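Side-chain contacts in protein STN1 (Saccharomyces cerevisiae, PDB 3KEY), which helps to regulate telomere length and protect telomere ends, acting as an inhibitor of telomerase loading through its interaction with CDC13: residues S55-S58 with L59-E62; T86-L89 with L90-K93; E100-I103 with S104-M107. One frame throughout, in Å; residues are numbered along the deposited sequence.

Interaction 1: residues S55-S58 with L59-E62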
loop_
_atom_site.group_PDB
_atom_site.type_symbol
_atom_site.label_atom_id
_atom_site.label_comp_id
_atom_site.label_asym_id
_atom_site.label_seq_id
_atom_site.Cartn_x
_atom_site.Cartn_y
_atom_site.Cartn_z
ATOM N N SER A 55 -7.892 -23.512 15.540
ATOM C CA SER A 55 -6.614 -23.318 16.213
ATOM C C SER A 55 -6.088 -21.930 15.866
ATOM O O SER A 55 -6.399 -21.390 14.799
ATOM C CB SER A 55 -5.612 -24.383 15.761
ATOM O OG SER A 55 -5.314 -24.239 14.385
ATOM N N PHE A 56 -5.294 -21.351 16.758
ATOM C CA PHE A 56 -4.753 -20.020 16.511
ATOM C C PHE A 56 -3.864 -20.032 15.261
ATOM O O PHE A 56 -3.870 -19.089 14.468
ATOM C CB PHE A 56 -3.940 -19.540 17.713
ATOM C CG PHE A 56 -3.714 -18.055 17.734
ATOM C CD1 PHE A 56 -4.742 -17.189 18.088
ATOM C CD2 PHE A 56 -2.475 -17.523 17.398
ATOM C CE1 PHE A 56 -4.537 -15.811 18.110
ATOM C CE2 PHE A 56 -2.258 -16.146 17.417
ATOM C CZ PHE A 56 -3.293 -15.289 17.775
ATOM N N ASP A 57 -3.103 -21.111 15.098
ATOM C CA ASP A 57 -2.217 -21.259 13.952
ATOM C C ASP A 57 -3.050 -21.210 12.677
ATOM O O ASP A 57 -2.668 -20.592 11.685
ATOM C CB ASP A 57 -1.454 -22.586 14.055
ATOM C CG ASP A 57 -0.617 -22.885 12.820
ATOM O OD1 ASP A 57 -1.162 -23.487 11.866
ATOM O OD2 ASP A 57 0.579 -22.515 12.800
ATOM N N SER A 58 -4.207 -21.856 12.720
ATOM C CA SER A 58 -5.094 -21.873 11.577
ATOM C C SER A 58 -5.587 -20.443 11.318
ATOM O O SER A 58 -5.678 -20.000 10.169
ATOM C CB SER A 58 -6.270 -22.804 11.860
ATOM O OG SER A 58 -6.781 -23.347 10.659
ATOM N N LEU A 59 -5.894 -19.722 12.394
ATOM C CA LEU A 59 -6.367 -18.348 12.273
ATOM C C LEU A 59 -5.287 -17.435 11.696
ATOM O O LEU A 59 -5.598 -16.509 10.945
ATOM C CB LEU A 59 -6.835 -17.824 13.638
ATOM C CG LEU A 59 -8.093 -18.517 14.179
ATOM C CD1 LEU A 59 -8.358 -18.104 15.628
ATOM C CD2 LEU A 59 -9.271 -18.152 13.292
ATOM N N GLU A 60 -4.027 -17.696 12.047
ATOM C CA GLU A 60 -2.900 -16.904 11.548
ATOM C C GLU A 60 -2.697 -17.114 10.044
ATOM O O GLU A 60 -2.460 -16.162 9.292
ATOM C CB GLU A 60 -1.603 -17.276 12.280
ATOM C CG GLU A 60 -1.547 -16.844 13.743
ATOM C CD GLU A 60 -0.242 -17.234 14.408
ATOM O OE1 GLU A 60 0.124 -18.424 14.336
ATOM O OE2 GLU A 60 0.422 -16.358 15.006
ATOM N N LYS A 61 -2.781 -18.365 9.604
ATOM C CA LYS A 61 -2.618 -18.661 8.191
ATOM C C LYS A 61 -3.762 -18.038 7.395
ATOM O O LYS A 61 -3.567 -17.592 6.267
ATOM C CB LYS A 61 -2.528 -20.172 7.987
ATOM C CG LYS A 61 -1.198 -20.712 8.496
ATOM C CD LYS A 61 -1.096 -22.221 8.459
ATOM C CE LYS A 61 0.295 -22.657 8.923
ATOM N NZ LYS A 61 0.447 -24.140 8.924
ATOM N N GLU A 62 -4.947 -17.976 7.997
ATOM C CA GLU A 62 -6.098 -17.363 7.342
ATOM C C GLU A 62 -5.917 -15.836 7.299
ATOM O O GLU A 62 -6.314 -15.177 6.330
ATOM C CB GLU A 62 -7.382 -17.723 8.093
ATOM C CG GLU A 62 -8.618 -16.988 7.617
ATOM C CD GLU A 62 -9.894 -17.470 8.305
ATOM O OE1 GLU A 62 -10.938 -16.799 8.149
ATOM O OE2 GLU A 62 -9.856 -18.520 8.990
#
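Phe56 and Glu60 meet one turn apart at the start of helix 56-73, in the first winged helix-turn-helix of this C-terminal part of Stn1. Ser55 is the N-cap: its OG accepts from Ser58 N at 3.1 Å, occupying an amide that has no carbonyl a full turn earlier in the helix. From here on the regular backbone bonds follow, opening with Leu59 N to Ser55 O at 3.0 Å, and then Glu60, Lys61 and Glu62 each donate to the carbonyl four residues back.

The van der Waals packing lies on the side facing helix 31-47. The ring of Phe56 meets the end of Glu60 along its CD2 and CE2 side, with Phe56 CE2 3.6 Å from Glu60 OE2 and the ring and carboxylate planes 47° apart. Glu60 CG is anti to the carbonyl carbon (chi1 -70°), which brings it back over the preceding turn, 3.3 Å from Phe56 O. Leu59 follows a similar path: its CG settles 3.4 Å from Ser55 O, and its CD1 makes a loose apolar contact with Phe56 CD1. Phe56 and Glu60 both touch Ala41, while Leu59 touches Phe45.

The charged pair is Asp57 with Lys61. The extended lysine runs past the carboxylate, so that Lys61 CE and NZ both stand 3.4 Å from Asp57 OD1. This is a salt bridge whose hydrogen bond is weak, and both residues are exposed.

Asp57 OD2 and Glu60 OE1 are 4.4 Å apart, a like-charge approach that Lys61 on one acid and Arg34 on the other probably ease. Glu60 OE2 forms a salt bridge to Arg34 and a hydrogen bond with Thr38 OG1, so this buried carboxylate has its charge met by helix 31-47 and fastens the two helices together, whereas the exposed Asp57 pair spans one turn of helix 56-73.

Interaction 2: residues T86-L89 with L90-K93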
loop_
_atom_site.group_PDB
_atom_site.type_symbol
_atom_site.label_atom_id
_atom_site.label_comp_id
_atom_site.label_asym_id
_atom_site.label_seq_id
_atom_site.Cartn_x
_atom_site.Cartn_y
_atom_site.Cartn_z
ATOM N N THR A 86 4.630 -17.391 -5.905
ATOM C CA THR A 86 5.640 -16.348 -5.817
ATOM C C THR A 86 5.007 -15.019 -6.201
ATOM O O THR A 86 4.326 -14.912 -7.225
ATOM C CB THR A 86 6.830 -16.644 -6.749
ATOM O OG1 THR A 86 7.398 -17.906 -6.391
ATOM C CG2 THR A 86 7.896 -15.568 -6.621
ATOM N N PHE A 87 5.227 -14.006 -5.369
ATOM C CA PHE A 87 4.658 -12.687 -5.627
ATOM C C PHE A 87 5.641 -11.754 -6.305
ATOM O O PHE A 87 6.838 -11.779 -6.029
ATOM C CB PHE A 87 4.169 -12.041 -4.322
ATOM C CG PHE A 87 3.127 -12.845 -3.611
ATOM C CD1 PHE A 87 3.477 -13.691 -2.562
ATOM C CD2 PHE A 87 1.798 -12.795 -4.020
ATOM C CE1 PHE A 87 2.522 -14.477 -1.932
ATOM C CE2 PHE A 87 0.832 -13.579 -3.397
ATOM C CZ PHE A 87 1.193 -14.423 -2.351
ATOM N N ASP A 88 5.110 -10.938 -7.204
ATOM C CA ASP A 88 5.890 -9.952 -7.936
ATOM C C ASP A 88 5.776 -8.667 -7.113
ATOM O O ASP A 88 4.669 -8.193 -6.853
ATOM C CB ASP A 88 5.274 -9.750 -9.325
ATOM C CG ASP A 88 6.060 -8.783 -10.187
ATOM O OD1 ASP A 88 7.143 -8.323 -9.767
ATOM O OD2 ASP A 88 5.589 -8.488 -11.303
ATOM N N LEU A 89 6.909 -8.113 -6.697
ATOM C CA LEU A 89 6.890 -6.899 -5.897
ATOM C C LEU A 89 7.135 -5.632 -6.736
ATOM O O LEU A 89 7.009 -4.505 -6.236
ATOM C CB LEU A 89 7.937 -7.008 -4.785
ATOM C CG LEU A 89 7.820 -8.224 -3.860
ATOM C CD1 LEU A 89 8.904 -8.152 -2.787
ATOM C CD2 LEU A 89 6.438 -8.269 -3.221
ATOM N N LEU A 90 7.465 -5.819 -8.012
ATOM C CA LEU A 90 7.741 -4.684 -8.895
ATOM C C LEU A 90 6.572 -3.717 -9.074
ATOM O O LEU A 90 6.775 -2.509 -9.189
ATOM C CB LEU A 90 8.212 -5.175 -10.262
ATOM C CG LEU A 90 9.597 -5.823 -10.279
ATOM C CD1 LEU A 90 9.974 -6.190 -11.717
ATOM C CD2 LEU A 90 10.617 -4.861 -9.691
ATOM N N PRO A 91 5.334 -4.229 -9.123
ATOM C CA PRO A 91 4.200 -3.311 -9.285
ATOM C C PRO A 91 4.172 -2.291 -8.140
ATOM O O PRO A 91 3.983 -1.081 -8.349
ATOM C CB PRO A 91 2.996 -4.244 -9.231
ATOM C CG PRO A 91 3.530 -5.506 -9.873
ATOM C CD PRO A 91 4.903 -5.636 -9.245
ATOM N N LEU A 92 4.365 -2.809 -6.927
ATOM C CA LEU A 92 4.352 -2.002 -5.713
ATOM C C LEU A 92 5.455 -0.953 -5.707
ATOM O O LEU A 92 5.215 0.232 -5.434
ATOM C CB LEU A 92 4.504 -2.908 -4.485
ATOM C CG LEU A 92 4.513 -2.212 -3.122
ATOM C CD1 LEU A 92 3.252 -1.373 -2.968
ATOM C CD2 LEU A 92 4.607 -3.254 -2.013
ATOM N N LYS A 93 6.670 -1.395 -5.998
ATOM C CA LYS A 93 7.804 -0.491 -6.019
ATOM C C LYS A 93 7.715 0.535 -7.148
ATOM O O LYS A 93 8.143 1.679 -6.978
ATOM C CB LYS A 93 9.094 -1.299 -6.097
ATOM C CG LYS A 93 9.231 -2.220 -4.907
ATOM C CD LYS A 93 10.519 -3.008 -4.909
ATOM C CE LYS A 93 10.630 -3.775 -3.607
ATOM N NZ LYS A 93 11.968 -4.374 -3.452
#
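The carboxylate of Asp88 abuts the CD corner of Pro91, with Asp88 CG 3.5 Å from Pro91 CD and OD2 beside the CD and CG of the proline. The other oxygen does the capping: Leu90 N donates to Asp88 OD1 at 3.1 Å, with an N-H...O angle of 155°. The amide comes in from above the carboxylate plane, 54° out of it, rather than within it. With CG anti to the backbone N (chi1 -177°), the acid reaches forward along the chain and closes an Asx turn ahead of helix 90-108. Leu90 then folds over the same oxygen, its CB 3.4 Å from Asp88 OD1.

Proline has no amide hydrogen to give, and Pro91 sits in the first turn of the helix, where none is needed for the regular pattern. That pattern starts with Lys93 N, which binds Leu89 O at 3.1 Å in a nearly straight bond. Leu92 CB and Lys93 CG crowd against the same carbonyl, Lys93 CG at 3.5 Å from Leu89 O. Farther out, Lys93 is held by its amino group, which donates to the backbone carbonyls of Leu17 and Met19.

Were Asp88 an alanine, Leu90 N would probably lose its capping acceptor, and the CD edge of Pro91 the carboxylate packed against it.

The stretch bridges sheet and helix. Strand 86-88 runs between its antiparallel neighbours 21-23 and 78-81, with backbone bonds from Phe87 to Ile22 and from Asp88 to Gly78. Leu89 and Leu92 pack on Leu14 of helix 6-16, and Pro91 touches Leu127, so this turn is where the first winged helix-turn-helix hands the chain over to the second.

Interaction 3: residues E100-I103 with S104-M107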
loop_
_atom_site.group_PDB
_atom_site.type_symbol
_atom_site.label_atom_id
_atom_site.label_comp_id
_atom_site.label_asym_id
_atom_site.label_seq_id
_atom_site.Cartn_x
_atom_site.Cartn_y
_atom_site.Cartn_z
ATOM N N GLU A 100 6.004 9.144 -5.744
ATOM C CA GLU A 100 7.060 10.034 -5.251
ATOM C C GLU A 100 7.418 11.115 -6.281
ATOM O O GLU A 100 7.576 12.286 -5.932
ATOM C CB GLU A 100 8.320 9.236 -4.924
ATOM C CG GLU A 100 8.276 8.469 -3.620
ATOM C CD GLU A 100 9.149 7.226 -3.671
ATOM O OE1 GLU A 100 10.192 7.263 -4.362
ATOM O OE2 GLU A 100 8.796 6.218 -3.020
ATOM N N LYS A 101 7.556 10.714 -7.540
ATOM C CA LYS A 101 7.890 11.654 -8.607
ATOM C C LYS A 101 6.761 12.650 -8.840
ATOM O O LYS A 101 7.007 13.845 -9.016
ATOM C CB LYS A 101 8.177 10.908 -9.914
ATOM C CG LYS A 101 9.489 10.132 -9.914
ATOM C CD LYS A 101 9.620 9.286 -11.182
ATOM C CE LYS A 101 10.910 8.469 -11.197
ATOM N NZ LYS A 101 10.934 7.509 -12.348
ATOM N N ARG A 102 5.522 12.157 -8.850
ATOM C CA ARG A 102 4.372 13.029 -9.065
ATOM C C ARG A 102 4.298 14.084 -7.966
ATOM O O ARG A 102 4.167 15.273 -8.246
ATOM C CB ARG A 102 3.074 12.214 -9.092
ATOM C CG ARG A 102 1.803 13.063 -9.155
ATOM C CD ARG A 102 1.878 14.060 -10.290
ATOM N NE ARG A 102 2.153 13.383 -11.552
ATOM C CZ ARG A 102 1.221 12.996 -12.419
ATOM N NH1 ARG A 102 -0.066 13.227 -12.179
ATOM N NH2 ARG A 102 1.583 12.355 -13.522
ATOM N N ILE A 103 4.384 13.636 -6.716
ATOM C CA ILE A 103 4.327 14.528 -5.567
ATOM C C ILE A 103 5.465 15.554 -5.644
ATOM O O ILE A 103 5.268 16.748 -5.402
ATOM C CB ILE A 103 4.438 13.706 -4.254
ATOM C CG1 ILE A 103 3.124 12.944 -4.010
ATOM C CG2 ILE A 103 4.789 14.605 -3.083
ATOM C CD1 ILE A 103 3.253 11.843 -2.954
ATOM N N SER A 104 6.654 15.074 -5.994
ATOM C CA SER A 104 7.821 15.934 -6.098
ATOM C C SER A 104 7.623 17.079 -7.105
ATOM O O SER A 104 7.897 18.240 -6.791
ATOM C CB SER A 104 9.050 15.100 -6.480
ATOM O OG SER A 104 10.181 15.932 -6.674
ATOM N N VAL A 105 7.145 16.761 -8.302
ATOM C CA VAL A 105 6.936 17.797 -9.304
ATOM C C VAL A 105 5.803 18.755 -8.914
ATOM O O VAL A 105 5.916 19.967 -9.124
ATOM C CB VAL A 105 6.645 17.203 -10.712
ATOM C CG1 VAL A 105 5.319 16.462 -10.721
ATOM C CG2 VAL A 105 6.619 18.320 -11.742
ATOM N N LEU A 106 4.723 18.227 -8.340
ATOM C CA LEU A 106 3.606 19.080 -7.925
ATOM C C LEU A 106 4.074 20.117 -6.903
ATOM O O LEU A 106 3.696 21.287 -6.976
ATOM C CB LEU A 106 2.462 18.244 -7.329
ATOM C CG LEU A 106 1.630 17.435 -8.338
ATOM C CD1 LEU A 106 0.594 16.578 -7.606
ATOM C CD2 LEU A 106 0.943 18.396 -9.319
ATOM N N MET A 107 4.900 19.686 -5.958
ATOM C CA MET A 107 5.419 20.590 -4.947
ATOM C C MET A 107 6.336 21.646 -5.569
ATOM O O MET A 107 6.257 22.820 -5.218
ATOM C CB MET A 107 6.177 19.807 -3.873
ATOM C CG MET A 107 5.285 18.941 -2.998
ATOM S SD MET A 107 6.213 18.184 -1.647
ATOM C CE MET A 107 6.067 19.431 -0.430
#
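Helix 90-108 opens the second winged helix-turn-helix, and near its C-terminal end Ile103 and Met107 line up one turn apart. Their side chains run side by side in the same direction, with Ile103 CG2 4.1 Å from Met107 SD. The methionine is bent at chi3 (89°), and its CG rests 3.3 Å from Ile103 O.

The neighbouring pair is Arg102 with Leu106. Here the aliphatic part of the arginine does the touching: Arg102 CD comes within 3.9 Å of Leu106 CD1. Leu106 CG leans on Arg102 O at 3.3 Å.

Val105 places CG1 between the backbone N and the carbonyl carbon (chi1 66°), a crowded position that sets Val105 CG1 only 3.0 Å from Arg102 O, a tight fit. Beneath all this runs the helical ladder, in which Ser104, Val105, Leu106 and Met107 donate in turn to Glu100, Lys101, Arg102 and Ile103, each bond near 3.0 Å.

Ile103 packs on Cys142, Leu143 and Thr146 of helix 132-149, while Leu106 reaches Leu176 and Leu178 of strand 173-180. One side of the helix is thus apolar and packed, and Lys101 and Val105 lie exposed on the outward side, a pattern that fits a first helix packed against the later helix and the sheet of a winged helix-turn-helix.

In the fold
All three contacts are local, spanning one turn of chain, but they sit in different places. Interactions 2 and 3 share helix 90-108, the former at its start and the latter near its end. Interaction 1 begins helix 56-73 in the first winged helix-turn-helix, about 41 Å from interaction 3 between centres. Each mixes buried and exposed residues, interaction 2 lying nearest the chain's centre (about 11 Å, centre to centre) and interaction 1 farthest out (about 24 Å). Interactions 1 and 2 are helix starts where a side-chain oxygen caps an amide, a serine in one and an aspartate in the other; interaction 3 relies on apolar neighbours. Only interaction 1 has a salt bridge between its two segments.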